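Side-chain contacts in major capsid protein (Faustovirus, PDB 5J7O), which probably builds the outer capsid shell of a large double-stranded DNA virus as trimers of double jelly-roll subunits: residues M33-R36 / A37-F41; D23-N26 / D27-K30; D12-A15 / D16-M20; F400-P403 / E404-D407; F303-P306 / R307-I310. All coordinates share one frame; numbering follows the deposited sequence.

Contact 1: residues M33-R36 / A37-F41; sequences MCLR and AKQGF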
loop_
_atom_site.group_PDB
_atom_site.type_symbol
_atom_site.label_atom_id
_atom_site.label_comp_id
_atom_site.label_asym_id
_atom_site.label_seq_id
_atom_site.Cartn_x
_atom_site.Cartn_y
_atom_site.Cartn_z
ATOM N N MET B 33 1.919 55.081 11.044
ATOM C CA MET B 33 1.986 56.088 9.990
ATOM C C MET B 33 2.120 57.495 10.559
ATOM O O MET B 33 2.740 58.360 9.930
ATOM C CB MET B 33 0.752 56.003 9.093
ATOM C CG MET B 33 0.739 54.809 8.156
ATOM S SD MET B 33 -0.705 54.814 7.078
ATOM C CE MET B 33 -2.021 54.827 8.291
ATOM N N CYS B 34 1.554 57.744 11.742
ATOM C CA CYS B 34 1.597 59.090 12.303
ATOM C C CYS B 34 2.922 59.367 13.003
ATOM O O CYS B 34 3.436 60.490 12.933
ATOM C CB CYS B 34 0.429 59.300 13.265
ATOM S SG CYS B 34 0.080 61.040 13.612
ATOM N N LEU B 35 3.485 58.367 13.687
ATOM C CA LEU B 35 4.812 58.525 14.273
ATOM C C LEU B 35 5.842 58.852 13.199
ATOM O O LEU B 35 6.548 59.863 13.281
ATOM C CB LEU B 35 5.220 57.255 15.026
ATOM C CG LEU B 35 4.733 57.023 16.457
ATOM C CD1 LEU B 35 3.334 56.452 16.463
ATOM C CD2 LEU B 35 5.682 56.084 17.181
ATOM N N ARG B 36 5.932 57.999 12.175
ATOM C CA ARG B 36 6.896 58.213 11.102
ATOM C C ARG B 36 6.688 59.565 10.431
ATOM O O ARG B 36 7.657 60.240 10.065
ATOM C CB ARG B 36 6.797 57.081 10.079
ATOM C CG ARG B 36 7.150 55.710 10.636
ATOM C CD ARG B 36 6.958 54.624 9.591
ATOM N NE ARG B 36 7.745 54.878 8.387
ATOM C CZ ARG B 36 8.958 54.382 8.169
ATOM N NH1 ARG B 36 9.529 53.597 9.072
ATOM N NH2 ARG B 36 9.601 54.667 7.045
ATOM N N ALA B 37 5.430 59.976 10.261
ATOM C CA ALA B 37 5.159 61.307 9.727
ATOM C C ALA B 37 5.622 62.388 10.694
ATOM O O ALA B 37 6.149 63.423 10.272
ATOM C CB ALA B 37 3.669 61.458 9.422
ATOM N N LYS B 38 5.437 62.163 11.996
ATOM C CA LYS B 38 5.900 63.127 12.987
ATOM C C LYS B 38 7.417 63.103 13.124
ATOM O O LYS B 38 8.026 64.133 13.435
ATOM C CB LYS B 38 5.232 62.849 14.336
ATOM C CG LYS B 38 5.478 63.912 15.396
ATOM C CD LYS B 38 4.728 63.593 16.680
ATOM C CE LYS B 38 3.228 63.507 16.438
ATOM N NZ LYS B 38 2.479 63.179 17.683
ATOM N N GLN B 39 8.042 61.952 12.886
ATOM C CA GLN B 39 9.486 61.804 13.010
ATOM C C GLN B 39 10.237 62.188 11.743
ATOM O O GLN B 39 11.467 62.071 11.709
ATOM C CB GLN B 39 9.833 60.364 13.400
ATOM C CG GLN B 39 9.350 59.971 14.787
ATOM C CD GLN B 39 9.510 58.491 15.065
ATOM O OE1 GLN B 39 10.125 57.765 14.284
ATOM N NE2 GLN B 39 8.951 58.035 16.179
ATOM N N GLY B 40 9.536 62.629 10.701
ATOM C CA GLY B 40 10.177 63.119 9.497
ATOM C C GLY B 40 10.559 62.071 8.475
ATOM O O GLY B 40 11.484 62.309 7.688
ATOM N N PHE B 41 9.891 60.922 8.458
ATOM C CA PHE B 41 10.131 59.929 7.420
ATOM C C PHE B 41 9.490 60.366 6.109
ATOM O O PHE B 41 8.451 61.032 6.092
ATOM C CB PHE B 41 9.583 58.562 7.832
ATOM C CG PHE B 41 10.468 57.811 8.785
ATOM C CD1 PHE B 41 11.524 57.052 8.314
ATOM C CD2 PHE B 41 10.239 57.858 10.151
ATOM C CE1 PHE B 41 12.339 56.357 9.186
ATOM C CE2 PHE B 41 11.050 57.164 11.028
ATOM C CZ PHE B 41 12.101 56.413 10.544
#

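Contact 2: residues D23-N26 / D27-K30; sequences DLLN and DRIK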
loop_
_atom_site.group_PDB
_atom_site.type_symbol
_atom_site.label_atom_id
_atom_site.label_comp_id
_atom_site.label_asym_id
_atom_site.label_seq_id
_atom_site.Cartn_x
_atom_site.Cartn_y
_atom_site.Cartn_z
ATOM N N ASP B 23 -9.282 45.301 14.475
ATOM C CA ASP B 23 -9.363 46.638 15.054
ATOM C C ASP B 23 -8.060 47.022 15.739
ATOM O O ASP B 23 -7.687 48.201 15.743
ATOM C CB ASP B 23 -10.530 46.724 16.038
ATOM C CG ASP B 23 -11.879 46.701 15.345
ATOM O OD1 ASP B 23 -12.235 47.713 14.705
ATOM O OD2 ASP B 23 -12.585 45.676 15.445
ATOM N N LEU B 24 -7.355 46.046 16.315
ATOM C CA LEU B 24 -6.044 46.320 16.895
ATOM C C LEU B 24 -5.013 46.611 15.812
ATOM O O LEU B 24 -4.225 47.556 15.933
ATOM C CB LEU B 24 -5.600 45.141 17.760
ATOM C CG LEU B 24 -4.144 45.125 18.232
ATOM C CD1 LEU B 24 -3.832 46.352 19.074
ATOM C CD2 LEU B 24 -3.851 43.847 19.007
ATOM N N LEU B 25 -5.004 45.807 14.745
ATOM C CA LEU B 25 -4.020 45.991 13.683
ATOM C C LEU B 25 -4.199 47.334 12.984
ATOM O O LEU B 25 -3.215 48.012 12.665
ATOM C CB LEU B 25 -4.115 44.846 12.674
ATOM C CG LEU B 25 -3.115 44.876 11.517
ATOM C CD1 LEU B 25 -1.689 44.794 12.038
ATOM C CD2 LEU B 25 -3.403 43.748 10.540
ATOM N N ASN B 26 -5.450 47.734 12.735
ATOM C CA ASN B 26 -5.700 49.040 12.132
ATOM C C ASN B 26 -5.178 50.162 13.018
ATOM O O ASN B 26 -4.609 51.142 12.521
ATOM C CB ASN B 26 -7.194 49.222 11.863
ATOM C CG ASN B 26 -7.676 48.420 10.671
ATOM O OD1 ASN B 26 -6.908 48.131 9.752
ATOM N ND2 ASN B 26 -8.954 48.062 10.677
ATOM N N ASP B 27 -5.360 50.037 14.335
ATOM C CA ASP B 27 -4.841 51.047 15.252
ATOM C C ASP B 27 -3.321 51.096 15.213
ATOM O O ASP B 27 -2.725 52.175 15.304
ATOM C CB ASP B 27 -5.332 50.772 16.673
ATOM C CG ASP B 27 -6.806 51.073 16.848
ATOM O OD1 ASP B 27 -7.317 51.975 16.151
ATOM O OD2 ASP B 27 -7.453 50.410 17.686
ATOM N N ARG B 28 -2.674 49.935 15.080
ATOM C CA ARG B 28 -1.218 49.913 14.996
ATOM C C ARG B 28 -0.730 50.557 13.704
ATOM O O ARG B 28 0.270 51.283 13.707
ATOM C CB ARG B 28 -0.704 48.479 15.115
ATOM C CG ARG B 28 -1.048 47.813 16.436
ATOM C CD ARG B 28 -0.084 46.683 16.767
ATOM N NE ARG B 28 1.304 47.068 16.530
ATOM C CZ ARG B 28 2.100 46.477 15.644
ATOM N NH1 ARG B 28 1.650 45.461 14.922
ATOM N NH2 ARG B 28 3.348 46.894 15.488
ATOM N N ILE B 29 -1.428 50.312 12.595
ATOM C CA ILE B 29 -1.036 50.909 11.322
ATOM C C ILE B 29 -1.256 52.416 11.349
ATOM O O ILE B 29 -0.366 53.195 10.986
ATOM C CB ILE B 29 -1.803 50.249 10.162
ATOM C CG1 ILE B 29 -1.402 48.779 10.023
ATOM C CG2 ILE B 29 -1.563 51.005 8.863
ATOM C CD1 ILE B 29 -2.231 48.018 9.012
ATOM N N LYS B 30 -2.447 52.847 11.776
ATOM C CA LYS B 30 -2.742 54.275 11.845
ATOM C C LYS B 30 -1.763 54.998 12.761
ATOM O O LYS B 30 -1.351 56.129 12.475
ATOM C CB LYS B 30 -4.181 54.490 12.318
ATOM C CG LYS B 30 -4.515 55.931 12.662
ATOM C CD LYS B 30 -5.997 56.102 12.935
ATOM C CE LYS B 30 -6.820 55.731 11.712
ATOM N NZ LYS B 30 -8.273 55.973 11.923
#

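Contact 3: residues D12-A15 / D16-M20; sequences DGKA and DRMIM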
loop_
_atom_site.group_PDB
_atom_site.type_symbol
_atom_site.label_atom_id
_atom_site.label_comp_id
_atom_site.label_asym_id
_atom_site.label_seq_id
_atom_site.Cartn_x
_atom_site.Cartn_y
_atom_site.Cartn_z
ATOM N N ASP B 12 -16.237 40.756 12.868
ATOM C CA ASP B 12 -17.558 40.255 13.248
ATOM C C ASP B 12 -17.464 39.619 14.631
ATOM O O ASP B 12 -17.191 38.426 14.774
ATOM C CB ASP B 12 -18.090 39.271 12.213
ATOM C CG ASP B 12 -19.476 38.761 12.557
ATOM O OD1 ASP B 12 -19.605 37.568 12.904
ATOM O OD2 ASP B 12 -20.435 39.560 12.488
ATOM N N GLY B 13 -17.692 40.433 15.660
ATOM C CA GLY B 13 -17.869 39.928 17.006
ATOM C C GLY B 13 -16.574 39.635 17.739
ATOM O O GLY B 13 -15.464 39.896 17.272
ATOM N N LYS B 14 -16.744 39.073 18.940
ATOM C CA LYS B 14 -15.603 38.719 19.779
ATOM C C LYS B 14 -14.763 37.620 19.141
ATOM O O LYS B 14 -13.533 37.615 19.271
ATOM C CB LYS B 14 -16.089 38.289 21.164
ATOM C CG LYS B 14 -15.036 37.591 22.012
ATOM C CD LYS B 14 -15.619 37.035 23.303
ATOM C CE LYS B 14 -16.041 38.147 24.249
ATOM N NZ LYS B 14 -16.382 37.620 25.599
ATOM N N ALA B 15 -15.411 36.678 18.451
ATOM C CA ALA B 15 -14.684 35.582 17.818
ATOM C C ALA B 15 -13.657 36.107 16.822
ATOM O O ALA B 15 -12.476 35.745 16.880
ATOM C CB ALA B 15 -15.665 34.632 17.134
ATOM N N ASP B 16 -14.090 36.969 15.899
ATOM C CA ASP B 16 -13.163 37.566 14.946
ATOM C C ASP B 16 -12.186 38.525 15.608
ATOM O O ASP B 16 -11.146 38.835 15.019
ATOM C CB ASP B 16 -13.933 38.290 13.842
ATOM C CG ASP B 16 -14.508 37.337 12.815
ATOM O OD1 ASP B 16 -14.079 36.165 12.786
ATOM O OD2 ASP B 16 -15.377 37.761 12.026
ATOM N N ARG B 17 -12.496 39.000 16.816
ATOM C CA ARG B 17 -11.582 39.896 17.517
ATOM C C ARG B 17 -10.366 39.149 18.052
ATOM O O ARG B 17 -9.262 39.705 18.087
ATOM C CB ARG B 17 -12.320 40.607 18.653
ATOM C CG ARG B 17 -11.555 41.760 19.278
ATOM C CD ARG B 17 -12.476 42.625 20.130
ATOM N NE ARG B 17 -13.675 43.029 19.397
ATOM C CZ ARG B 17 -14.907 42.628 19.697
ATOM N NH1 ARG B 17 -15.111 41.819 20.727
ATOM N NH2 ARG B 17 -15.937 43.043 18.971
ATOM N N MET B 18 -10.546 37.898 18.474
ATOM C CA MET B 18 -9.464 37.123 19.068
ATOM C C MET B 18 -8.652 36.333 18.050
ATOM O O MET B 18 -7.514 35.950 18.348
ATOM C CB MET B 18 -10.025 36.160 20.120
ATOM C CG MET B 18 -10.743 36.858 21.263
ATOM S SD MET B 18 -11.746 35.731 22.246
ATOM C CE MET B 18 -10.503 34.570 22.805
ATOM N N ILE B 19 -9.200 36.086 16.865
ATOM C CA ILE B 19 -8.528 35.290 15.848
ATOM C C ILE B 19 -7.767 36.163 14.858
ATOM O O ILE B 19 -6.690 35.785 14.396
ATOM C CB ILE B 19 -9.552 34.388 15.123
ATOM C CG1 ILE B 19 -10.261 33.479 16.126
ATOM C CG2 ILE B 19 -8.871 33.548 14.059
ATOM C CD1 ILE B 19 -11.343 32.625 15.510
ATOM N N MET B 20 -8.306 37.332 14.528
ATOM C CA MET B 20 -7.675 38.230 13.570
ATOM C C MET B 20 -7.264 39.570 14.156
ATOM O O MET B 20 -6.287 40.152 13.679
ATOM C CB MET B 20 -8.608 38.469 12.373
ATOM C CG MET B 20 -8.854 37.218 11.549
ATOM S SD MET B 20 -10.086 37.436 10.254
ATOM C CE MET B 20 -11.527 37.821 11.238
#

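Contact 4: residues F400-P403 / E404-D407; sequences FVTP and EIHD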
loop_
_atom_site.group_PDB
_atom_site.type_symbol
_atom_site.label_atom_id
_atom_site.label_comp_id
_atom_site.label_asym_id
_atom_site.label_seq_id
_atom_site.Cartn_x
_atom_site.Cartn_y
_atom_site.Cartn_z
ATOM N N PHE B 400 30.938 22.018 2.486
ATOM C CA PHE B 400 31.893 23.114 2.410
ATOM C C PHE B 400 31.191 24.417 2.761
ATOM O O PHE B 400 30.064 24.662 2.318
ATOM C CB PHE B 400 32.512 23.212 1.009
ATOM C CG PHE B 400 33.220 21.962 0.568
ATOM C CD1 PHE B 400 32.510 20.899 0.033
ATOM C CD2 PHE B 400 34.596 21.851 0.683
ATOM C CE1 PHE B 400 33.158 19.748 -0.373
ATOM C CE2 PHE B 400 35.250 20.704 0.276
ATOM C CZ PHE B 400 34.530 19.650 -0.252
ATOM N N VAL B 401 31.854 25.248 3.566
ATOM C CA VAL B 401 31.321 26.538 3.988
ATOM C C VAL B 401 32.417 27.587 3.850
ATOM O O VAL B 401 33.596 27.270 3.677
ATOM C CB VAL B 401 30.783 26.508 5.435
ATOM C CG1 VAL B 401 29.614 25.537 5.554
ATOM C CG2 VAL B 401 31.894 26.140 6.407
ATOM N N THR B 402 32.012 28.853 3.928
ATOM C CA THR B 402 32.956 29.947 3.771
ATOM C C THR B 402 33.945 29.971 4.937
ATOM O O THR B 402 33.616 29.554 6.051
ATOM C CB THR B 402 32.224 31.286 3.691
ATOM O OG1 THR B 402 31.558 31.546 4.932
ATOM C CG2 THR B 402 31.202 31.265 2.566
ATOM N N PRO B 403 35.171 30.447 4.701
ATOM C CA PRO B 403 36.157 30.495 5.793
ATOM C C PRO B 403 35.747 31.397 6.944
ATOM O O PRO B 403 36.074 31.094 8.098
ATOM C CB PRO B 403 37.424 31.015 5.097
ATOM C CG PRO B 403 37.228 30.687 3.652
ATOM C CD PRO B 403 35.758 30.832 3.406
ATOM N N GLU B 404 35.038 32.494 6.668
ATOM C CA GLU B 404 34.652 33.415 7.732
ATOM C C GLU B 404 33.656 32.770 8.687
ATOM O O GLU B 404 33.805 32.865 9.912
ATOM C CB GLU B 404 34.071 34.698 7.134
ATOM C CG GLU B 404 35.045 35.501 6.285
ATOM C CD GLU B 404 35.138 34.998 4.856
ATOM O OE1 GLU B 404 35.825 35.648 4.040
ATOM O OE2 GLU B 404 34.522 33.956 4.547
ATOM N N ILE B 405 32.632 32.110 8.146
ATOM C CA ILE B 405 31.635 31.468 8.997
ATOM C C ILE B 405 32.208 30.216 9.652
ATOM O O ILE B 405 31.807 29.850 10.765
ATOM C CB ILE B 405 30.365 31.164 8.180
ATOM C CG1 ILE B 405 29.715 32.468 7.719
ATOM C CG2 ILE B 405 29.370 30.355 8.993
ATOM C CD1 ILE B 405 29.222 33.334 8.859
ATOM N N HIS B 406 33.162 29.551 8.995
ATOM C CA HIS B 406 33.760 28.352 9.574
ATOM C C HIS B 406 34.464 28.667 10.889
ATOM O O HIS B 406 34.193 28.038 11.917
ATOM C CB HIS B 406 34.736 27.715 8.583
ATOM C CG HIS B 406 35.445 26.512 9.127
ATOM N ND1 HIS B 406 36.761 26.543 9.533
ATOM C CD2 HIS B 406 35.016 25.245 9.339
ATOM C CE1 HIS B 406 37.115 25.347 9.969
ATOM N NE2 HIS B 406 36.074 24.541 9.863
ATOM N N ASP B 407 35.370 29.649 10.878
ATOM C CA ASP B 407 36.099 29.980 12.097
ATOM C C ASP B 407 35.182 30.541 13.178
ATOM O O ASP B 407 35.438 30.336 14.368
ATOM C CB ASP B 407 37.226 30.966 11.793
ATOM C CG ASP B 407 38.363 30.328 11.018
ATOM O OD1 ASP B 407 38.423 29.083 10.958
ATOM O OD2 ASP B 407 39.204 31.077 10.477
HETATM O O HOH W 1 38.224 29.156 8.026
#

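Contact 5: residues F303-P306 / R307-I310; sequences FRDP and RLAI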
loop_
_atom_site.group_PDB
_atom_site.type_symbol
_atom_site.label_atom_id
_atom_site.label_comp_id
_atom_site.label_asym_id
_atom_site.label_seq_id
_atom_site.Cartn_x
_atom_site.Cartn_y
_atom_site.Cartn_z
ATOM N N PHE B 303 24.612 11.862 12.757
ATOM C CA PHE B 303 25.138 12.975 11.975
ATOM C C PHE B 303 24.712 12.868 10.518
ATOM O O PHE B 303 25.321 13.481 9.638
ATOM C CB PHE B 303 26.665 13.052 12.089
ATOM C CG PHE B 303 27.371 11.767 11.779
ATOM C CD1 PHE B 303 27.633 11.393 10.468
ATOM C CD2 PHE B 303 27.793 10.938 12.802
ATOM C CE1 PHE B 303 28.297 10.210 10.189
ATOM C CE2 PHE B 303 28.462 9.758 12.530
ATOM C CZ PHE B 303 28.710 9.392 11.221
ATOM N N ARG B 304 23.676 12.069 10.251
ATOM C CA ARG B 304 23.068 12.071 8.930
ATOM C C ARG B 304 22.302 13.363 8.686
ATOM O O ARG B 304 22.230 13.838 7.545
ATOM C CB ARG B 304 22.153 10.854 8.786
ATOM C CG ARG B 304 21.171 10.902 7.628
ATOM C CD ARG B 304 20.620 9.512 7.356
ATOM N NE ARG B 304 21.712 8.567 7.139
ATOM C CZ ARG B 304 22.249 8.313 5.951
ATOM N NH1 ARG B 304 21.783 8.924 4.871
ATOM N NH2 ARG B 304 23.247 7.446 5.841
ATOM N N ASP B 305 21.739 13.939 9.739
ATOM C CA ASP B 305 21.079 15.235 9.685
ATOM C C ASP B 305 22.062 16.297 9.203
ATOM O O ASP B 305 23.131 16.459 9.813
ATOM C CB ASP B 305 20.545 15.581 11.076
ATOM C CG ASP B 305 19.596 16.767 11.077
ATOM O OD1 ASP B 305 19.691 17.630 10.181
ATOM O OD2 ASP B 305 18.756 16.839 11.998
ATOM N N PRO B 306 21.757 17.027 8.124
ATOM C CA PRO B 306 22.676 18.091 7.682
ATOM C C PRO B 306 22.962 19.125 8.756
ATOM O O PRO B 306 24.089 19.627 8.845
ATOM C CB PRO B 306 21.942 18.708 6.482
ATOM C CG PRO B 306 21.054 17.617 5.984
ATOM C CD PRO B 306 20.619 16.856 7.204
ATOM N N ARG B 307 21.963 19.454 9.581
ATOM C CA ARG B 307 22.172 20.393 10.679
ATOM C C ARG B 307 23.250 19.911 11.640
ATOM O O ARG B 307 23.903 20.727 12.302
ATOM C CB ARG B 307 20.859 20.606 11.433
ATOM C CG ARG B 307 19.782 21.339 10.654
ATOM C CD ARG B 307 18.472 21.344 11.428
ATOM N NE ARG B 307 17.937 19.998 11.608
ATOM C CZ ARG B 307 16.805 19.728 12.249
ATOM N NH1 ARG B 307 16.094 20.712 12.783
ATOM N NH2 ARG B 307 16.386 18.474 12.366
ATOM N N LEU B 308 23.455 18.597 11.727
ATOM C CA LEU B 308 24.340 17.997 12.718
ATOM C C LEU B 308 25.618 17.446 12.094
ATOM O O LEU B 308 26.210 16.498 12.615
ATOM C CB LEU B 308 23.600 16.898 13.477
ATOM C CG LEU B 308 22.195 17.298 13.925
ATOM C CD1 LEU B 308 21.495 16.138 14.611
ATOM C CD2 LEU B 308 22.257 18.515 14.833
ATOM N N ALA B 309 26.048 18.025 10.975
ATOM C CA ALA B 309 27.306 17.622 10.367
ATOM C C ALA B 309 28.456 17.841 11.344
ATOM O O ALA B 309 28.450 18.778 12.147
ATOM C CB ALA B 309 27.548 18.402 9.074
ATOM N N ILE B 310 29.445 16.957 11.277
ATOM C CA ILE B 310 30.556 16.959 12.222
ATOM C C ILE B 310 31.688 17.808 11.663
ATOM O O ILE B 310 32.116 17.614 10.519
ATOM C CB ILE B 310 31.032 15.526 12.510
ATOM C CG1 ILE B 310 29.912 14.715 13.163
ATOM C CG2 ILE B 310 32.272 15.541 13.391
ATOM C CD1 ILE B 310 30.310 13.300 13.505
#

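Contact 1: residues M33-R36 / A37-F41
From Met33 to Lys38 the backbone forms the end of helix 22-38, and Gly40, with its positive phi, brings the chain out of it in a Schellman motif that places Phe41 N 2.8 Å from Arg36 O, in a hydrogen bond at 163°. Ahead of this reversal the helical pattern persists: Ala37 N donates to Met33 O, Lys38 N to Cys34 O and Gln39 N to Leu35 O. Across the reversed turn Phe41 comes back over Arg36, and the two side chains stack. The guanidinium lies nearly flat on one ring face, its plane 24° from that of the ring, with Arg36 CZ 3.9 Å from the centroid of Phe41 in a cation-pi contact. The overlap is offset: Arg36 NH2 sits 3.3 Å from Phe41 CD1, while Arg36 CB lies 3.5 Å from Phe41 CD2, the other ortho carbon. A bend at chi3 (57°) of the arginine turns its planar end over the aromatic face. Arg36 NE also donates to the backbone oxygen of Asp43. On another side of the helix Leu35 and Gln39 run side by side, Leu35 CD2 3.9 Å from Gln39 NE2, and Leu35 packs on the backbone of the bound peptide. Arg36 also packs on Arg412 of the second subunit, a like charge. The contact is on the surface. The ring face and Asp43 O probably stabilise the positive charge of Arg36, offset the nearby Arg412 and restrict the rotation of the guanidinium where the helix ends.

Contact 2: residues D23-N26 / D27-K30
Backbone hydrogen bonds join Asp23-Asn26 to Asp27-Lys30 within helix 22-38, in an unbroken i to i+4 series. Lys30 N to Asn26 O, at 2.9 Å and 172°, is nearly straight, whereas Asp27 N reaches Asp23 O at 3.3 Å from above the carbonyl plane. Beside this longer bond the Asp27 carboxylate folds back along the helix: with CG beside its own backbone N (chi1 -72°), Asp27 OD2 comes 3.0 Å from Asp23 O. Both atoms are acceptors, so the approach is not a hydrogen bond and is probably mildly unfavourable.

Each apolar contact joins side chains one turn apart. Leu25 CG meets the terminal methyl CD1 of Ile29 at 4.1 Å, the two side chains crossing at a slant. Leu24 CD1 touches the aliphatic part of Arg28, at CG, also at 4.1 Å.

The charged end of Arg28 turns away from Leu24 through a bend at chi3 (45°). Its NH2 donates to Asp50 O, NH1 makes weak bonds to Ile51 O and Thr54 OG1, and NE makes a weak bond to the backbone of the bound peptide; several acceptors thus hold a guanidinium whose residue is buried.

Leu25 and Ile29 both pack on Ile51 of helix 48-52, which follows in the chain. They also meet the second subunit, Leu25 on its Ile405 and Ile29 on its Ile408, so these two side chains join helix 22-38 both to helix 48-52 and to helix 403-412 of that neighbour.

Contact 3: residues D12-A15 / D16-M20
Asp12 N donates to Asp16 OD2 at 3.2 Å, reaching the anti lone pair of that oxygen at the start of helix 13-19. The same oxygen takes a second hydrogen bond, from Asn585 ND2 of the third subunit, while Asp16 OD1 accepts from His583 NE2 of that subunit. Asp12 has its own partner there, OD1 accepting from Ser587 N of the third subunit. The two carboxylates approach to 4.3 Å between Asp12 OD1 and Asp16 OD2.

Further along, Lys14 O accepts from Met18 N at 3.1 Å, and Ala15 O accepts from Ile19 N at 3.3 Å. Arg17 N makes weak bonds to Gly13 O and Lys14 O. The Arg17 guanidinium lies with one face over Gly13 O, its NH1 3.3 Å from Lys14 CA. Lys14 and Met18 run alongside each other, Lys14 CG 3.8 Å from Met18 SD. Lys14 NZ donates to the backbone of the bound peptide, and Met18 O accepts from Tyr63 OH of the second subunit.

With like charges so near, Asp12 N and the donors of the third subunit probably offset the repulsion between the aspartates, and the latter bonds tie this N-terminal helix to the neighbouring subunit.

Contact 4: residues F400-P403 / E404-D407
The imidazole of His406 is approached obliquely by Val401, whose CG2 methyl lies 3.9 Å from His406 CB, the two side chains crossing at about a right angle. His406 ND1 makes a weak hydrogen bond, 3.4 Å long, to Asp407 OD1. The flat carboxylate of Glu404 folds back beside the Pro403 ring: a bend at chi2 (83°) brings Glu404 OE2 to 3.5 Å from Pro403 CD and 3.6 Å from Thr402 CB.

Thr402 occupies the N-cap position. Its OG1, set between the backbone N and the carbonyl carbon (chi1 65°), accepts a weak bond of 3.4 Å from Ile405 N, and also lies 3.5 Å from Ile405 CG1 as the two side chains run together. The first helical bonds follow, His406 N to Thr402 O at 3.0 Å and Asp407 N to Pro403 O, nearly straight at 174°. A water donates to Pro403 O at 2.9 Å and more weakly to Asp407 OD1, bridging the first turn to its acidic side chain.

Val401 N is held by Asp98, and Thr402 packs on Asn22 of the third subunit. The whole is a strand-to-helix junction, in which strand 389-401 of a jelly-roll sheet passes through a threonine N-cap, with proline at the first helical position, into helix 403-412.

Contact 5: residues F303-P306 / R307-I310
Asp305 and Arg307 form a salt bridge across a type I (3-10-like) beta turn, combined with an Asx turn, in the connection between strands 293-298 and 310-311, which belong to a sheet of the double jelly-roll capsid fold. The beta turn closes with Leu308 N to Asp305 O at 2.9 Å, the donor well above the carbonyl plane, and continues with a weak bond from Ala309 N to Pro306 O; the Asx turn closes with Arg307 N to Asp305 OD1.

The packed part is apolar. Phe303 and Ile310 cross at a slant, with Ile310 CD1 3.5 Å from Phe303 CD2 and Ile310 CG1 3.8 Å from Phe303 CB. The phenylalanine has CG between its backbone N and carbonyl carbon (chi1 52°), which carries the ring away from the turn to meet Phe191 edge-to-face; Met103 of strand 99-109 also packs on it. Leu308 adds its CD1, 3.7 Å from Asp305 CB, so that the buried leucine lies against the aliphatic root of the acid.

By contrast, the salt bridge lies on the side where Arg307 is exposed, although Arg307 also packs on Tyr574 of the second subunit and Leu58 of the third. The carboxylate and guanidinium planes are turned 40° from each other, and the arginine grips side-on, NE chiefly to OD1 and NH2 to OD2, with a weaker NE bond to OD2. Asp305 OD2 receives Arg307 NH2 at 2.9 Å on its syn lone pair. Asp305 OD1 takes two bonds: Arg307 N comes from above the carboxylate plane at 3.0 Å, and Arg307 NE from the syn side, nearly straight at 174°.

Contacts 3, 2 and 1 follow one another along the N-terminal arm, on helix 13-19 and then helix 22-38, with centres about 14 Å apart between contacts 3 and 2 and about 15 Å between contacts 2 and 1. All three touch the bound peptide, which therefore runs beside both helices. Contacts 4 and 5 form a second pair nearer the centre of the chain, their centres about 16 Å and nearest atoms about 8 Å apart. Within one chain contact 4 lies about 44 Å from contact 2, centre to centre, yet the trimer unites their surfaces: contact 2 of one subunit packs against contact 4 of another.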